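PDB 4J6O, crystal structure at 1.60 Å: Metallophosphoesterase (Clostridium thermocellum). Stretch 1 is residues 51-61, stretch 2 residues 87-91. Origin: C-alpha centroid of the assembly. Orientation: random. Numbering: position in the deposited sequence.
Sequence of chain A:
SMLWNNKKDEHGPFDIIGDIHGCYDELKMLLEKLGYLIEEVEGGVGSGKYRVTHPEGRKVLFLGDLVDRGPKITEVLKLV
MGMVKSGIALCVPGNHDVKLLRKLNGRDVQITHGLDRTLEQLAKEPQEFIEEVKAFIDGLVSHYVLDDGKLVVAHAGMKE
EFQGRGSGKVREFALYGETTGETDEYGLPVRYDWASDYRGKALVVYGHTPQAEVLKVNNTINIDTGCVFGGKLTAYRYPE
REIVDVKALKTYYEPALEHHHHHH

Stretch 1 51-61: RVTHPEGRKVL
Stretch 2 (87-91) GIALC

Stretch 1 is a strand, a tight turn and a second strand; stretch 2 leaves a helix and becomes a strand that pairs in parallel with the second strand. Strands 59-61 and 89-91 run 9° apart, 4.7 Å between axes at closest approach, and the contact buries 420 Å² in all.

The first strand, 51-53, is extended (Val52 phi/psi -114/134) and serves as a platform for Ile88. Arg51 stays clear of stretch 2. Val52, chi1 t, points its CA-to-CB bond toward stretch 2, and its CB lies 4.4 Å from Ile88 CG2, an apolar contact. Ile88, with chi1 and chi2 both t, presses its CD1 against the backbone here: CD1 sits 3.5 Å from Val52 O, 3.6 Å from Thr53 CA and 3.7 Å from His54 N. With 126 Å² covered, it is the most heavily covered residue of the contact.

A type I turn from His54 to Gly57 then reverses the chain. Pro55 (-67/-24) and Glu56 (-93/7) occupy its corners, and Gly57 N donates to His54 O at 3.0 Å. The His54 side chain, chi1 t and chi2 -72°, reinforces the turn by accepting at ND1 from Glu56 N, 3.0 Å away. Gly57 adopts 68/25, a positive phi that favours glycine. Arg58 (-72/156) returns the chain to extended form; its CA-to-CB bond points away, while its O lies 3.6 Å from Ile88 CG1.

Lys59, chi1 m and the rest t, stretches alongside the start of stretch 2, bringing NZ to 3.6 Å from Gly87 O. Gly87 (81/19) ends the preceding helix in a Schellman motif, and Ile88 (-100/-8) leads into the strand.

Val60 (-102/141) is the centre of the pairing. Its N donates to Ile88 O at 2.8 Å and 163°, and its O accepts from Leu90 N at 2.9 Å and 153°. One residue thus bonds to the two neighbours of its partner Ala89, as parallel pairing requires. The Val60 and Ala89 CA atoms are 4.5 Å apart, and Ala89 CA makes a CA-H...O contact to Val60 O at 3.0 Å. On their shared face, Val60 CB, with chi1 t, meets Ala89 CB at 4.0 Å.

Leu61 pairs with Leu90 on the other face, CA to CA 4.9 Å. Both take chi1 m and chi2 t, and Leu61 CD2 reaches Leu90 CB at 3.9 Å. Leu61 CA also approaches Leu90 O at 3.5 Å in a second CA-H...O contact. Cys91 (-139/138) is the last residue of stretch 2 and is still in the strand, its CA-to-CB bond pointing away.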

# COMPACT_ATOMS: atom_id res chain seq x y z
N ARG A 51 -11.55 -13.59 8.23
CA ARG A 51 -12.02 -12.54 9.14
C ARG A 51 -10.92 -12.21 10.13
O ARG A 51 -10.39 -13.09 10.80
CB ARG A 51 -13.31 -12.94 9.87
CG ARG A 51 -14.05 -11.73 10.42
CD ARG A 51 -15.50 -12.07 10.91
NE ARG A 51 -16.34 -10.87 10.89
CZ ARG A 51 -16.47 -10.05 11.93
NH1 ARG A 51 -17.23 -8.97 11.84
NH2 ARG A 51 -15.85 -10.34 13.06
N VAL A 52 -10.59 -10.93 10.22
CA VAL A 52 -9.47 -10.48 11.06
C VAL A 52 -9.99 -9.63 12.20
O VAL A 52 -10.83 -8.74 11.96
CB VAL A 52 -8.47 -9.65 10.22
CG1 VAL A 52 -7.21 -9.41 11.05
CG2 VAL A 52 -8.17 -10.43 8.94
N THR A 53 -9.51 -9.88 13.43
CA THR A 53 -9.88 -9.06 14.58
C THR A 53 -8.65 -8.73 15.41
O THR A 53 -7.58 -9.29 15.20
CB THR A 53 -10.93 -9.78 15.45
OG1 THR A 53 -10.42 -11.05 15.87
CG2 THR A 53 -12.20 -9.99 14.62
N HIS A 54 -8.81 -7.76 16.32
CA HIS A 54 -7.77 -7.40 17.26
C HIS A 54 -8.40 -7.09 18.64
O HIS A 54 -9.28 -6.23 18.75
CB HIS A 54 -6.93 -6.21 16.75
CG HIS A 54 -5.61 -6.08 17.45
ND1 HIS A 54 -5.50 -5.65 18.75
CD2 HIS A 54 -4.35 -6.34 17.03
CE1 HIS A 54 -4.23 -5.68 19.12
NE2 HIS A 54 -3.50 -6.09 18.09
N PRO A 55 -7.91 -7.76 19.66
CA PRO A 55 -8.51 -7.60 21.00
C PRO A 55 -8.32 -6.21 21.59
O PRO A 55 -9.12 -5.82 22.44
CB PRO A 55 -7.79 -8.66 21.84
CG PRO A 55 -6.58 -9.05 21.08
CD PRO A 55 -6.86 -8.78 19.62
N GLU A 56 -7.30 -5.48 21.17
CA GLU A 56 -7.10 -4.11 21.64
C GLU A 56 -7.77 -3.07 20.72
O GLU A 56 -7.58 -1.86 20.89
CB GLU A 56 -5.62 -3.82 21.82
CG GLU A 56 -4.89 -4.80 22.75
CD GLU A 56 -3.38 -4.56 22.75
OE1 GLU A 56 -2.86 -3.85 21.85
OE2 GLU A 56 -2.71 -5.08 23.67
N GLY A 57 -8.54 -3.54 19.74
CA GLY A 57 -9.23 -2.66 18.83
C GLY A 57 -8.34 -1.85 17.87
O GLY A 57 -8.72 -0.76 17.40
N ARG A 58 -7.15 -2.35 17.59
CA ARG A 58 -6.24 -1.70 16.64
C ARG A 58 -6.77 -1.88 15.24
O ARG A 58 -7.53 -2.80 14.98
CB ARG A 58 -4.83 -2.28 16.76
CG ARG A 58 -4.26 -2.12 18.16
CD ARG A 58 -2.79 -2.50 18.19
NE ARG A 58 -1.94 -1.53 17.49
CZ ARG A 58 -1.32 -0.48 18.04
NH1 ARG A 58 -0.54 0.27 17.26
NH2 ARG A 58 -1.43 -0.23 19.38
N LYS A 59 -6.37 -0.97 14.34
CA LYS A 59 -6.82 -0.98 12.93
C LYS A 59 -5.60 -0.95 12.04
O LYS A 59 -4.60 -0.42 12.42
CB LYS A 59 -7.74 0.18 12.61
CG LYS A 59 -9.07 0.10 13.42
CD LYS A 59 -10.12 1.00 12.80
CE LYS A 59 -11.41 0.89 13.65
NZ LYS A 59 -12.55 1.62 13.05
N VAL A 60 -5.72 -1.53 10.86
CA VAL A 60 -4.62 -1.59 9.90
C VAL A 60 -4.84 -0.54 8.81
O VAL A 60 -5.95 -0.38 8.28
CB VAL A 60 -4.54 -2.97 9.21
CG1 VAL A 60 -3.39 -2.96 8.13
CG2 VAL A 60 -4.28 -4.08 10.21
N LEU A 61 -3.73 0.09 8.41
CA LEU A 61 -3.76 0.99 7.24
C LEU A 61 -2.80 0.44 6.21
O LEU A 61 -1.61 0.36 6.47
CB LEU A 61 -3.30 2.39 7.65
CG LEU A 61 -4.11 3.07 8.75
CD1 LEU A 61 -3.49 4.44 8.99
CD2 LEU A 61 -5.59 3.21 8.39
N GLY A 87 -14.36 -3.33 8.55
CA GLY A 87 -13.96 -2.10 9.20
C GLY A 87 -12.70 -2.13 10.05
O GLY A 87 -12.48 -1.21 10.85
N ILE A 88 -11.83 -3.11 9.87
CA ILE A 88 -10.64 -3.15 10.70
C ILE A 88 -9.46 -2.57 9.91
O ILE A 88 -8.41 -2.31 10.47
CB ILE A 88 -10.32 -4.57 11.20
CG1 ILE A 88 -9.31 -4.55 12.33
CG2 ILE A 88 -9.94 -5.53 10.03
CD1 ILE A 88 -9.30 -5.87 13.12
N ALA A 89 -9.69 -2.32 8.64
CA ALA A 89 -8.63 -1.69 7.83
C ALA A 89 -9.11 -0.59 6.89
O ALA A 89 -10.29 -0.51 6.50
CB ALA A 89 -7.89 -2.76 7.01
N LEU A 90 -8.16 0.28 6.52
CA LEU A 90 -8.33 1.11 5.36
C LEU A 90 -7.15 0.85 4.40
O LEU A 90 -6.13 0.30 4.79
CB LEU A 90 -8.31 2.61 5.69
CG LEU A 90 -9.37 3.17 6.67
CD1 LEU A 90 -9.05 4.60 7.02
CD2 LEU A 90 -10.74 3.04 6.08
N CYS A 91 -7.34 1.20 3.14
CA CYS A 91 -6.30 0.97 2.13
C CYS A 91 -6.24 2.18 1.22
O CYS A 91 -7.30 2.77 0.83
CB CYS A 91 -6.67 -0.27 1.31
SG CYS A 91 -5.35 -0.87 0.18